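Local coordinates for protein pinoresinol-lariciresinol reductase (Thuja plicata, PDB 1QYD) that catalyses the enantioselective, NADPH-dependent reduction of pinoresinol to lariciresinol and of lariciresinol to secoisolariciresinol in lignan biosynthesis, at residues 25-30 and 200-205; 65-70 and 100-105; 126-131 and 276-281; 143-148 and 152-157; 234-237 and 241-244. All blocks are in the same frame, centred on the assembly; numbering follows the deposited sequence.

Interaction 1: residues 25-30 and 200-205; sequences ISLGHP and VGTYTI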
# COMPACT_ATOMS: atom_id res chain seq x y z
N ILE A 25 5.43 32.07 5.23
CA ILE A 25 5.87 33.05 6.20
C ILE A 25 6.54 34.17 5.42
O ILE A 25 5.94 35.24 5.39
CB ILE A 25 6.77 32.27 7.23
CG1 ILE A 25 5.94 31.16 7.91
CG2 ILE A 25 7.22 33.16 8.37
CD1 ILE A 25 6.66 30.30 8.98
N SER A 26 7.60 33.99 4.63
CA SER A 26 8.22 35.10 3.88
C SER A 26 7.40 35.84 2.81
O SER A 26 7.80 36.94 2.43
CB SER A 26 9.54 34.62 3.23
OG SER A 26 9.42 33.43 2.47
N LEU A 27 6.28 35.30 2.28
CA LEU A 27 5.45 36.01 1.32
C LEU A 27 4.19 36.55 1.98
O LEU A 27 3.17 36.72 1.32
CB LEU A 27 5.02 35.12 0.17
CG LEU A 27 6.06 34.76 -0.85
CD1 LEU A 27 5.48 33.75 -1.81
CD2 LEU A 27 6.53 36.03 -1.53
N GLY A 28 4.26 36.79 3.30
CA GLY A 28 3.19 37.44 4.03
C GLY A 28 2.04 36.58 4.54
O GLY A 28 1.15 37.16 5.17
N HIS A 29 1.95 35.26 4.37
CA HIS A 29 0.85 34.47 4.90
C HIS A 29 0.95 34.13 6.37
O HIS A 29 1.99 33.61 6.80
CB HIS A 29 0.75 33.19 4.10
CG HIS A 29 0.45 33.60 2.68
ND1 HIS A 29 1.19 34.41 1.97
CD2 HIS A 29 -0.65 33.28 1.96
CE1 HIS A 29 0.56 34.59 0.84
NE2 HIS A 29 -0.55 33.92 0.83
N PRO A 30 -0.06 34.44 7.21
CA PRO A 30 -0.25 33.81 8.52
C PRO A 30 -0.33 32.29 8.36
O PRO A 30 -1.29 31.73 7.82
CB PRO A 30 -1.53 34.45 9.11
CG PRO A 30 -2.12 35.27 7.97
CD PRO A 30 -0.89 35.64 7.13
N VAL A 200 9.92 26.03 -5.99
CA VAL A 200 8.66 25.27 -5.84
C VAL A 200 7.74 25.76 -4.69
O VAL A 200 6.52 25.80 -4.80
CB VAL A 200 9.00 23.78 -5.63
CG1 VAL A 200 7.74 22.94 -5.43
CG2 VAL A 200 9.78 23.29 -6.82
N GLY A 201 8.30 26.16 -3.56
CA GLY A 201 7.56 26.69 -2.45
C GLY A 201 7.08 28.05 -2.83
O GLY A 201 5.89 28.29 -2.69
N THR A 202 7.94 28.93 -3.34
CA THR A 202 7.59 30.29 -3.73
C THR A 202 6.46 30.31 -4.75
O THR A 202 5.53 31.10 -4.61
CB THR A 202 8.79 31.02 -4.35
OG1 THR A 202 9.86 31.09 -3.39
CG2 THR A 202 8.41 32.44 -4.75
N TYR A 203 6.50 29.44 -5.77
CA TYR A 203 5.46 29.37 -6.77
C TYR A 203 4.17 28.74 -6.24
O TYR A 203 3.12 28.99 -6.85
CB TYR A 203 5.95 28.56 -7.98
CG TYR A 203 6.87 29.33 -8.91
CD1 TYR A 203 8.09 28.76 -9.32
CD2 TYR A 203 6.52 30.61 -9.32
CE1 TYR A 203 8.96 29.48 -10.13
CE2 TYR A 203 7.38 31.33 -10.13
CZ TYR A 203 8.60 30.77 -10.52
OH TYR A 203 9.45 31.53 -11.27
N THR A 204 4.19 27.90 -5.18
CA THR A 204 2.93 27.37 -4.69
C THR A 204 2.28 28.40 -3.78
O THR A 204 1.05 28.41 -3.77
CB THR A 204 3.03 26.04 -3.89
OG1 THR A 204 3.86 26.27 -2.79
CG2 THR A 204 3.63 24.92 -4.66
N ILE A 205 2.99 29.28 -3.05
CA ILE A 205 2.28 30.25 -2.24
C ILE A 205 1.74 31.41 -3.08
O ILE A 205 0.82 32.13 -2.68
CB ILE A 205 3.21 30.69 -1.08
CG1 ILE A 205 3.01 29.68 0.01
CG2 ILE A 205 2.86 31.99 -0.41
CD1 ILE A 205 3.69 28.33 -0.28
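Ile205 presents one methyl, CG2, to both Leu27 and His29. The closest approach is Leu27 CD1 to Ile205 CG2, at 3.5 Å. The same methyl lies over one face of the His29 imidazole as a CH-pi contact. Ile205 CG2 is 3.9 Å from the ring centroid and 21° off the ring normal, shifted toward the rim. The isoleucine holds CG2 opposite its backbone N, with CG1 beside that N (chi1 -86°). This turns the CG2 methyl to the 25-30 turn and leads the CG1-CD1 branch away from it. The ring has one weak tie of its own: His29 ND1 donates to Leu27 O at 3.1 Å, bent to 128°. His29 and Ile205 are buried, and packing is tight here. The other side is looser. Leu27 is partly exposed; its CD1 comes no nearer than 3.9 Å to Thr202 O, and 4.4 Å to Thr202 CG2. The Thr202 hydroxyl bonds instead to Asp198 O of its own helix. No hydrogen bond crosses the contact. Gly28, with positive phi, is the C-prime residue of a Schellman motif that ends helix 17-26. The contact thus joins the end of this helix, which follows the glycine-rich NADP-binding loop inferred for this Rossmann-type fold, to helix 197-207. Ile205 also packs on Ile20, Ala23 and Ser24 of helix 17-26. Beyond His29 the chain enters strand 31-34, and Pro30 is backbone-bonded to Val7 of strand 7-10.

Interaction 2: residues 65-70 and 100-105; sequences DDHQRL and VEAIKE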
# COMPACT_ATOMS: atom_id res chain seq x y z
N ASP A 65 -6.79 11.65 12.10
CA ASP A 65 -7.87 10.77 12.51
C ASP A 65 -8.95 11.43 13.32
O ASP A 65 -10.10 10.98 13.31
CB ASP A 65 -7.29 9.61 13.30
CG ASP A 65 -6.76 8.48 12.44
OD1 ASP A 65 -7.06 7.33 12.77
OD2 ASP A 65 -6.07 8.76 11.46
N ASP A 66 -8.58 12.51 14.03
CA ASP A 66 -9.55 13.27 14.78
C ASP A 66 -10.28 14.24 13.85
O ASP A 66 -9.91 15.41 13.71
CB ASP A 66 -8.85 14.03 15.88
CG ASP A 66 -9.81 14.17 17.05
OD1 ASP A 66 -10.34 15.27 17.27
OD2 ASP A 66 -10.02 13.15 17.71
N HIS A 67 -11.32 13.71 13.21
CA HIS A 67 -12.12 14.45 12.23
C HIS A 67 -12.68 15.77 12.74
O HIS A 67 -12.63 16.79 12.04
CB HIS A 67 -13.24 13.53 11.76
CG HIS A 67 -14.33 14.16 10.90
ND1 HIS A 67 -14.23 15.25 10.14
CD2 HIS A 67 -15.61 13.68 10.81
CE1 HIS A 67 -15.41 15.43 9.60
NE2 HIS A 67 -16.23 14.49 10.00
N GLN A 68 -13.22 15.74 13.97
CA GLN A 68 -13.77 16.95 14.53
C GLN A 68 -12.73 18.01 14.84
O GLN A 68 -13.07 19.18 14.72
CB GLN A 68 -14.56 16.64 15.81
CG GLN A 68 -13.83 15.92 16.95
CD GLN A 68 -13.92 14.40 16.93
OE1 GLN A 68 -13.89 13.76 15.87
NE2 GLN A 68 -14.02 13.84 18.14
N ARG A 69 -11.47 17.69 15.20
CA ARG A 69 -10.50 18.74 15.44
C ARG A 69 -9.95 19.29 14.14
O ARG A 69 -9.61 20.48 14.02
CB ARG A 69 -9.37 18.23 16.29
CG ARG A 69 -8.36 19.29 16.72
CD ARG A 69 -7.78 18.89 18.07
NE ARG A 69 -7.36 17.49 18.06
CZ ARG A 69 -6.74 16.86 19.06
NH1 ARG A 69 -6.42 17.50 20.19
NH2 ARG A 69 -6.48 15.55 18.91
N LEU A 70 -9.92 18.39 13.15
CA LEU A 70 -9.46 18.73 11.83
C LEU A 70 -10.40 19.80 11.29
O LEU A 70 -9.91 20.88 10.96
CB LEU A 70 -9.50 17.47 11.06
CG LEU A 70 -8.58 17.28 9.90
CD1 LEU A 70 -7.15 17.60 10.28
CD2 LEU A 70 -8.73 15.84 9.43
N VAL A 100 -9.83 15.41 2.95
CA VAL A 100 -10.81 15.84 1.92
C VAL A 100 -12.26 15.77 2.44
O VAL A 100 -13.12 16.60 2.14
CB VAL A 100 -10.65 14.95 0.65
CG1 VAL A 100 -11.67 15.34 -0.42
CG2 VAL A 100 -9.26 15.13 0.06
N GLU A 101 -12.47 14.70 3.20
CA GLU A 101 -13.66 14.44 3.99
C GLU A 101 -13.80 15.59 4.98
O GLU A 101 -14.91 16.10 5.16
CB GLU A 101 -13.50 13.12 4.74
CG GLU A 101 -14.00 11.81 4.09
CD GLU A 101 -13.34 11.20 2.84
OE1 GLU A 101 -13.03 11.92 1.86
OE2 GLU A 101 -13.15 9.97 2.83
N ALA A 102 -12.73 16.05 5.66
CA ALA A 102 -12.79 17.16 6.59
C ALA A 102 -12.95 18.54 5.94
O ALA A 102 -13.41 19.49 6.56
CB ALA A 102 -11.53 17.18 7.42
N ILE A 103 -12.55 18.68 4.68
CA ILE A 103 -12.68 19.91 3.91
C ILE A 103 -14.09 20.01 3.34
O ILE A 103 -14.63 21.12 3.27
CB ILE A 103 -11.57 19.89 2.77
CG1 ILE A 103 -10.25 20.25 3.42
CG2 ILE A 103 -11.80 20.92 1.67
CD1 ILE A 103 -9.05 20.00 2.54
N LYS A 104 -14.68 18.89 2.87
CA LYS A 104 -16.03 18.83 2.34
C LYS A 104 -17.04 19.30 3.38
O LYS A 104 -17.87 20.18 3.15
CB LYS A 104 -16.26 17.40 1.91
CG LYS A 104 -17.65 16.96 1.47
CD LYS A 104 -18.25 17.79 0.32
CE LYS A 104 -19.52 17.14 -0.23
NZ LYS A 104 -19.99 17.79 -1.45
N GLU A 105 -16.88 18.75 4.57
CA GLU A 105 -17.71 19.05 5.72
C GLU A 105 -17.68 20.51 6.10
O GLU A 105 -18.75 21.11 6.23
CB GLU A 105 -17.26 18.26 6.92
CG GLU A 105 -18.32 18.15 7.99
CD GLU A 105 -18.35 16.77 8.62
OE1 GLU A 105 -18.48 15.79 7.88
OE2 GLU A 105 -18.25 16.68 9.85
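Leu70 and His67 pack on Ala102 and Glu105 in a small helix-to-helix contact at the edge of the nucleotide-binding half of the fold. The apolar part is buried. Ala102 CB points at the leucine, and Leu70 CD2 lies 3.7 Å from it. The lack of a longer side chain at Ala102 fits the close approach of the backbones, with the CA atoms of His67 and Ala102 6.3 Å apart. The polar part lies further out. His67 sends its ring across to helix 96-105, with CG opposite the backbone N (chi1 171°). The two side chains, His67 and Glu105, cross at about a right angle; the imidazole and carboxylate planes are 68° apart. His67 NE2 is 3.0 Å from Glu105 OE2 and 3.4 Å from Glu105 OE1. A charged histidine would be drawn to this carboxylate. Asp66 stands at the N-cap of helix 67-74 and accepts a weak bond from Arg69 N. Just before the helix, Asp65 packs on Lys259 of the second subunit, so the dimer partner is close by. On the strand side, Val100 and Ile103 of helix 96-105 rest on Phe112 of strand 111-113, an outer strand of the five-stranded parallel sheet.

Interaction 3: residues 126-131 and 276-281; sequences HALQPG and FFRGDL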
# COMPACT_ATOMS: atom_id res chain seq x y z
N HIS A 126 0.76 5.71 -17.70
CA HIS A 126 0.83 4.52 -18.56
C HIS A 126 2.02 3.65 -18.14
O HIS A 126 2.42 2.71 -18.82
CB HIS A 126 1.05 5.00 -20.00
CG HIS A 126 2.09 6.14 -19.98
ND1 HIS A 126 1.81 7.43 -19.83
CD2 HIS A 126 3.47 6.03 -19.97
CE1 HIS A 126 2.94 8.08 -19.72
NE2 HIS A 126 3.94 7.25 -19.81
N ALA A 127 2.61 4.14 -17.05
CA ALA A 127 3.82 3.75 -16.37
C ALA A 127 4.03 2.31 -16.01
O ALA A 127 3.10 1.56 -15.72
CB ALA A 127 3.90 4.56 -15.11
N LEU A 128 5.33 2.00 -16.04
CA LEU A 128 5.85 0.69 -15.68
C LEU A 128 5.59 0.56 -14.19
O LEU A 128 5.69 1.54 -13.44
CB LEU A 128 7.37 0.59 -15.93
CG LEU A 128 8.05 0.92 -17.27
CD1 LEU A 128 9.47 1.40 -16.99
CD2 LEU A 128 8.00 -0.28 -18.20
N GLN A 129 5.23 -0.64 -13.73
CA GLN A 129 4.97 -0.93 -12.32
C GLN A 129 6.32 -1.14 -11.59
O GLN A 129 7.32 -1.28 -12.32
CB GLN A 129 4.07 -2.20 -12.26
CG GLN A 129 2.87 -2.34 -13.24
CD GLN A 129 3.21 -2.46 -14.74
OE1 GLN A 129 4.00 -3.31 -15.18
NE2 GLN A 129 2.65 -1.57 -15.57
N PRO A 130 6.51 -1.16 -10.23
CA PRO A 130 5.54 -0.97 -9.14
C PRO A 130 5.13 0.46 -8.88
O PRO A 130 3.96 0.69 -8.58
CB PRO A 130 6.18 -1.53 -7.90
CG PRO A 130 7.36 -2.32 -8.39
CD PRO A 130 7.78 -1.50 -9.60
N GLY A 131 6.13 1.36 -9.00
CA GLY A 131 6.07 2.82 -8.84
C GLY A 131 5.01 3.57 -9.65
O GLY A 131 5.02 4.80 -9.75
N PHE A 276 13.58 9.87 -17.88
CA PHE A 276 14.63 9.85 -18.90
C PHE A 276 14.55 8.63 -19.85
O PHE A 276 15.53 7.88 -19.95
CB PHE A 276 16.05 9.88 -18.22
CG PHE A 276 16.33 10.88 -17.09
CD1 PHE A 276 16.57 12.21 -17.38
CD2 PHE A 276 16.34 10.44 -15.76
CE1 PHE A 276 16.82 13.11 -16.34
CE2 PHE A 276 16.59 11.34 -14.71
CZ PHE A 276 16.84 12.68 -15.00
N PHE A 277 13.40 8.39 -20.52
CA PHE A 277 13.19 7.34 -21.53
C PHE A 277 11.89 7.49 -22.31
O PHE A 277 11.90 7.35 -23.55
CB PHE A 277 13.10 5.93 -20.99
CG PHE A 277 14.43 5.23 -20.80
CD1 PHE A 277 14.80 4.81 -19.51
CD2 PHE A 277 15.28 5.03 -21.89
CE1 PHE A 277 16.03 4.20 -19.30
CE2 PHE A 277 16.51 4.40 -21.67
CZ PHE A 277 16.88 3.99 -20.38
N ARG A 278 10.75 7.62 -21.58
CA ARG A 278 9.42 7.86 -22.14
C ARG A 278 9.12 9.35 -22.01
O ARG A 278 8.13 9.87 -22.53
CB ARG A 278 8.32 7.05 -21.41
CG ARG A 278 7.87 5.70 -22.02
CD ARG A 278 8.97 4.61 -22.17
NE ARG A 278 9.64 4.30 -20.91
CZ ARG A 278 10.30 3.16 -20.60
NH1 ARG A 278 10.44 2.13 -21.44
NH2 ARG A 278 10.84 3.08 -19.37
N GLY A 279 10.00 10.06 -21.30
CA GLY A 279 9.99 11.52 -21.21
C GLY A 279 8.77 12.22 -20.66
O GLY A 279 8.51 13.33 -21.11
N ASP A 280 8.05 11.66 -19.68
CA ASP A 280 6.88 12.31 -19.06
C ASP A 280 7.06 13.64 -18.32
O ASP A 280 6.21 14.01 -17.50
CB ASP A 280 6.22 11.32 -18.11
CG ASP A 280 5.72 10.06 -18.77
OD1 ASP A 280 5.83 8.99 -18.17
OD2 ASP A 280 5.21 10.17 -19.89
N LEU A 281 8.10 14.44 -18.57
CA LEU A 281 8.17 15.73 -17.91
C LEU A 281 7.80 16.90 -18.82
O LEU A 281 7.18 17.88 -18.41
CB LEU A 281 9.59 15.89 -17.34
CG LEU A 281 9.69 15.45 -15.86
CD1 LEU A 281 9.74 13.96 -15.77
CD2 LEU A 281 10.96 15.91 -15.24
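His126 and Asp280 make the polar half of this contact, and Leu128 and Arg278 the other half. In the polar pair the side chains approach from opposite directions. His126 NE2 donates a weak hydrogen bond to Asp280 OD1, 3.0 Å long and bent to 124°. The carboxylate oxygen sits at the edge of the imidazole, near its plane, but ring and carboxylate planes are turned 65° apart. Asp280 OD2 has a weak bond from Asn283 ND2. The carboxylate of Glu125 is also close to Asp280, which would tend to stabilise a charged His126. A leucine at Asp280 would probably leave His126 NE2 without its acceptor and the ring freer to turn. In the second pair, a methyl meets a guanidinium group. Leu128 CD1 comes to 3.2 Å from Arg278 NH2, the two side chains crossing at about a right angle. The arginine chain bends at both chi2 (60°) and chi3, which folds the guanidinium back so that one face lies by Phe277 CB. Arg278 NH2 also bonds to Tyr273 O. Leu128 and Arg278 both touch Leu255 of helix 252-258. The contact ties the loop before helix 133-147 to the loop after helix 272-275. Leu128 lies about 8 Å, side chain to side chain, from His271, an inferred substrate-binding residue, consistent with two loops meeting near the substrate site.

Interaction 4: residues 143-148 and 152-157; sequences RAIEAA and YTYVSS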
# COMPACT_ATOMS: atom_id res chain seq x y z
N ARG A 143 -9.40 12.67 -7.74
CA ARG A 143 -10.77 12.42 -8.15
C ARG A 143 -11.83 12.59 -7.07
O ARG A 143 -13.00 12.78 -7.41
CB ARG A 143 -10.87 11.02 -8.71
CG ARG A 143 -11.22 11.04 -10.17
CD ARG A 143 -10.05 10.68 -11.07
NE ARG A 143 -8.92 11.59 -10.93
CZ ARG A 143 -8.88 12.82 -11.48
NH1 ARG A 143 -9.90 13.27 -12.23
NH2 ARG A 143 -7.87 13.65 -11.21
N ALA A 144 -11.45 12.49 -5.77
CA ALA A 144 -12.27 12.70 -4.58
C ALA A 144 -12.38 14.17 -4.20
O ALA A 144 -13.36 14.59 -3.63
CB ALA A 144 -11.69 12.00 -3.38
N ILE A 145 -11.36 14.97 -4.48
CA ILE A 145 -11.36 16.41 -4.30
C ILE A 145 -12.43 16.93 -5.23
O ILE A 145 -13.41 17.44 -4.72
CB ILE A 145 -9.96 16.97 -4.66
CG1 ILE A 145 -9.13 16.86 -3.42
CG2 ILE A 145 -9.98 18.43 -5.13
CD1 ILE A 145 -7.73 17.39 -3.76
N GLU A 146 -12.29 16.76 -6.56
CA GLU A 146 -13.23 17.24 -7.57
C GLU A 146 -14.64 16.72 -7.40
O GLU A 146 -15.56 17.45 -7.75
CB GLU A 146 -12.83 16.84 -8.96
CG GLU A 146 -11.37 17.06 -9.32
CD GLU A 146 -10.71 15.93 -10.08
OE1 GLU A 146 -9.49 15.95 -10.15
OE2 GLU A 146 -11.37 15.02 -10.57
N ALA A 147 -14.86 15.50 -6.87
CA ALA A 147 -16.18 14.96 -6.60
C ALA A 147 -16.96 15.85 -5.65
O ALA A 147 -18.07 16.33 -5.95
CB ALA A 147 -16.06 13.60 -5.97
N ALA A 148 -16.31 16.10 -4.50
CA ALA A 148 -16.78 16.97 -3.42
C ALA A 148 -16.64 18.48 -3.73
O ALA A 148 -16.88 19.34 -2.87
CB ALA A 148 -15.98 16.60 -2.18
N TYR A 152 -9.31 23.52 -6.17
CA TYR A 152 -7.94 22.99 -6.31
C TYR A 152 -6.94 23.64 -7.27
O TYR A 152 -7.23 24.41 -8.19
CB TYR A 152 -7.95 21.48 -6.68
CG TYR A 152 -8.95 21.06 -7.76
CD1 TYR A 152 -10.29 20.91 -7.39
CD2 TYR A 152 -8.59 20.83 -9.09
CE1 TYR A 152 -11.26 20.53 -8.32
CE2 TYR A 152 -9.55 20.45 -10.04
CZ TYR A 152 -10.89 20.30 -9.65
OH TYR A 152 -11.91 19.95 -10.54
N THR A 153 -5.68 23.34 -6.98
CA THR A 153 -4.57 23.72 -7.85
C THR A 153 -3.66 22.54 -7.66
O THR A 153 -3.32 22.22 -6.53
CB THR A 153 -3.83 24.95 -7.38
OG1 THR A 153 -4.78 25.99 -7.21
CG2 THR A 153 -2.77 25.35 -8.39
N TYR A 154 -3.36 21.85 -8.76
CA TYR A 154 -2.44 20.72 -8.66
C TYR A 154 -1.06 21.21 -9.09
O TYR A 154 -0.82 21.56 -10.24
CB TYR A 154 -2.92 19.59 -9.54
CG TYR A 154 -4.28 19.06 -9.12
CD1 TYR A 154 -5.24 18.82 -10.09
CD2 TYR A 154 -4.57 18.80 -7.79
CE1 TYR A 154 -6.48 18.30 -9.74
CE2 TYR A 154 -5.81 18.28 -7.43
CZ TYR A 154 -6.76 18.03 -8.41
OH TYR A 154 -7.97 17.46 -8.07
N VAL A 155 -0.16 21.32 -8.12
CA VAL A 155 1.17 21.83 -8.35
C VAL A 155 2.10 20.73 -8.79
O VAL A 155 2.74 20.10 -7.95
CB VAL A 155 1.72 22.51 -7.09
CG1 VAL A 155 1.48 24.00 -7.15
CG2 VAL A 155 1.03 21.95 -5.84
N SER A 156 2.11 20.45 -10.11
CA SER A 156 3.01 19.51 -10.79
C SER A 156 4.26 20.33 -11.07
O SER A 156 4.25 21.28 -11.85
CB SER A 156 2.40 19.06 -12.07
OG SER A 156 3.18 17.95 -12.45
N SER A 157 5.32 19.99 -10.36
CA SER A 157 6.49 20.84 -10.28
C SER A 157 7.82 20.23 -10.73
O SER A 157 8.86 20.87 -10.76
CB SER A 157 6.54 21.29 -8.84
OG SER A 157 6.77 20.17 -7.98
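The last turn of helix 133-147 lies beside the chain that leads into strand 154-156, with Ile145 and Tyr152 nearest at 7.7 Å between CA atoms. Ile145 points at both tyrosines. Its CG2 methyl is 3.4 Å from Tyr152 CD1, at an oblique approach to the ring. Ile145 CD1 reaches the Tyr154 ring at the edge, 4.2 Å from CE2. Glu146 crosses Tyr152 at about a right angle, and its CG is 3.2 Å from the Tyr152 OH. The carboxylate goes on to Tyr154. Glu146 bends at chi2 (137°), which brings OE1 to the phenol. The Tyr154 OH donates a hydrogen bond to Glu146 OE1, 3.0 Å long. The hydroxyl meets this oxygen on its anti side, 22° out of the carboxylate plane. Helix 133-147 links strand 111-113 to strand 154-156, in the strand-helix-strand order of a Rossmann-type fold. It also carries Lys138, the inferred proton acceptor, and the Tyr154 side chain is about 8 Å from that of this lysine. Tyr154 makes a cation-pi contact with Arg142, an inferred NADP-binding residue on the same helix. The other carboxylate oxygen, Glu146 OE2, is 2.8 Å from Arg143 NH1. This is a salt bridge by charge alone, since the oxygen lies well out of the guanidinium plane. Arg143 has a second acidic partner in Asp122. The two tyrosines also meet, with the Tyr154 OH over one face of the Tyr152 ring. Ile145 packs further on Phe112 and Pro114, and strand 154-156 bonds along strand 217-219.

Interaction 5: residues 234-237 and 241-244; sequences QIWE and EQNL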
# COMPACT_ATOMS: atom_id res chain seq x y z
N GLN A 234 26.63 18.28 -18.24
CA GLN A 234 27.47 19.28 -18.88
C GLN A 234 27.68 20.60 -18.16
O GLN A 234 28.72 21.24 -18.40
CB GLN A 234 26.95 19.61 -20.24
CG GLN A 234 27.45 18.60 -21.25
CD GLN A 234 26.87 18.86 -22.63
OE1 GLN A 234 26.53 17.92 -23.35
NE2 GLN A 234 26.73 20.13 -23.02
N ILE A 235 26.73 21.00 -17.31
CA ILE A 235 26.89 22.16 -16.44
C ILE A 235 27.85 21.77 -15.32
O ILE A 235 28.59 22.62 -14.84
CB ILE A 235 25.50 22.56 -15.87
CG1 ILE A 235 24.60 23.05 -17.01
CG2 ILE A 235 25.67 23.64 -14.80
CD1 ILE A 235 23.08 23.09 -16.75
N TRP A 236 27.87 20.48 -14.90
CA TRP A 236 28.81 20.04 -13.88
C TRP A 236 30.20 20.08 -14.47
O TRP A 236 31.13 20.65 -13.90
CB TRP A 236 28.59 18.59 -13.36
CG TRP A 236 29.39 18.35 -12.05
CD1 TRP A 236 29.42 19.31 -11.07
CD2 TRP A 236 30.14 17.26 -11.70
NE1 TRP A 236 30.17 18.85 -10.10
CE2 TRP A 236 30.61 17.64 -10.44
CE3 TRP A 236 30.51 16.03 -12.21
CZ2 TRP A 236 31.45 16.82 -9.67
CZ3 TRP A 236 31.35 15.20 -11.45
CH2 TRP A 236 31.82 15.58 -10.20
N GLU A 237 30.32 19.49 -15.67
CA GLU A 237 31.57 19.45 -16.39
C GLU A 237 32.08 20.85 -16.51
O GLU A 237 33.16 21.12 -15.96
CB GLU A 237 31.36 18.84 -17.76
CG GLU A 237 31.51 17.34 -17.63
CD GLU A 237 31.07 16.47 -18.78
OE1 GLU A 237 30.98 15.28 -18.53
OE2 GLU A 237 30.81 16.93 -19.90
N GLU A 241 35.18 21.69 -13.86
CA GLU A 241 36.20 21.75 -14.89
C GLU A 241 36.79 20.36 -15.02
O GLU A 241 37.99 20.14 -14.85
CB GLU A 241 37.30 22.76 -14.53
CG GLU A 241 36.81 24.18 -14.39
CD GLU A 241 37.94 25.10 -14.00
OE1 GLU A 241 38.42 25.83 -14.86
OE2 GLU A 241 38.34 25.07 -12.83
N GLN A 242 35.90 19.41 -15.27
CA GLN A 242 36.35 18.05 -15.50
C GLN A 242 35.36 17.33 -16.37
O GLN A 242 34.15 17.51 -16.25
CB GLN A 242 36.54 17.29 -14.17
CG GLN A 242 35.35 17.05 -13.26
CD GLN A 242 35.77 16.50 -11.91
OE1 GLN A 242 36.10 17.25 -10.99
NE2 GLN A 242 35.77 15.18 -11.79
N ASN A 243 35.91 16.55 -17.29
CA ASN A 243 35.10 15.73 -18.17
C ASN A 243 35.08 14.27 -17.68
O ASN A 243 36.08 13.56 -17.56
CB ASN A 243 35.67 15.80 -19.59
CG ASN A 243 34.77 15.23 -20.69
OD1 ASN A 243 34.39 15.98 -21.59
ND2 ASN A 243 34.39 13.95 -20.70
N LEU A 244 33.85 13.87 -17.37
CA LEU A 244 33.53 12.53 -16.93
C LEU A 244 33.49 11.50 -18.06
O LEU A 244 33.45 11.78 -19.26
CB LEU A 244 32.20 12.63 -16.22
CG LEU A 244 32.05 13.04 -14.75
CD1 LEU A 244 33.10 14.00 -14.24
CD2 LEU A 244 30.67 13.68 -14.67
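Trp236 holds CG opposite its backbone N (chi1 -166°), which swings the indole toward Leu244, while Glu237 sets CG beside its own N (chi1 -88°) and runs straight on to the backbone of 242-244. The Trp236 ring meets the leucine at its edge. Leu244 CD2 is 3.4 Å from Trp236 CE3, near the ring plane, and Leu244 CD1 is 3.5 Å from Trp236 CZ3. The two side chains cross at about a right angle, and both are buried. Glu237 works with both its backbone and its side chain. Glu237 O accepts from Glu241 N at 3.0 Å, and weakly from Gln242 N at 3.3 Å. Farther out, Glu237 OE1 takes a weak bond from Leu244 N, at 3.4 Å. The same oxygen forms a salt bridge with Lys246, its stronger partner. Between these bonds, Glu237 CG lies against Gln242 O, and Glu237 CA makes a CH...O contact to that oxygen. An alanine at Glu237 would probably leave Leu244 N without this acceptor and Lys246 without its acidic mate. The contact folds the chain back on the end of helix 229-241 before strand 245-246, away from the annotated sites. Trp236 also packs on Leu168, Pro177 and the C-terminal Val313. Ile235 lies on helix 305-309, through Met305, Asp306 and Leu309.

In the fold
None of the five contacts is wholly buried. Interactions 1, 2 and 4 belong to the nucleotide-binding part. There, interaction 4 touches interaction 1 through Val155 on Thr204, and interaction 2 through Ile145 on Val100. Helix 197-207, a partner in 1, also packs on the strand of 4. Interaction 1 relies on apolar and CH-pi packing. Interactions 2 and 4 add acidic groups at their more exposed sides. Interaction 3 joins two loops nearer the inferred substrate residue and uses a histidine-aspartate pair. Interaction 5 is local and peripheral, about 51 Å from interaction 2 between centres, and combines backbone and carboxylate bonds at a helix end with tryptophan-leucine packing.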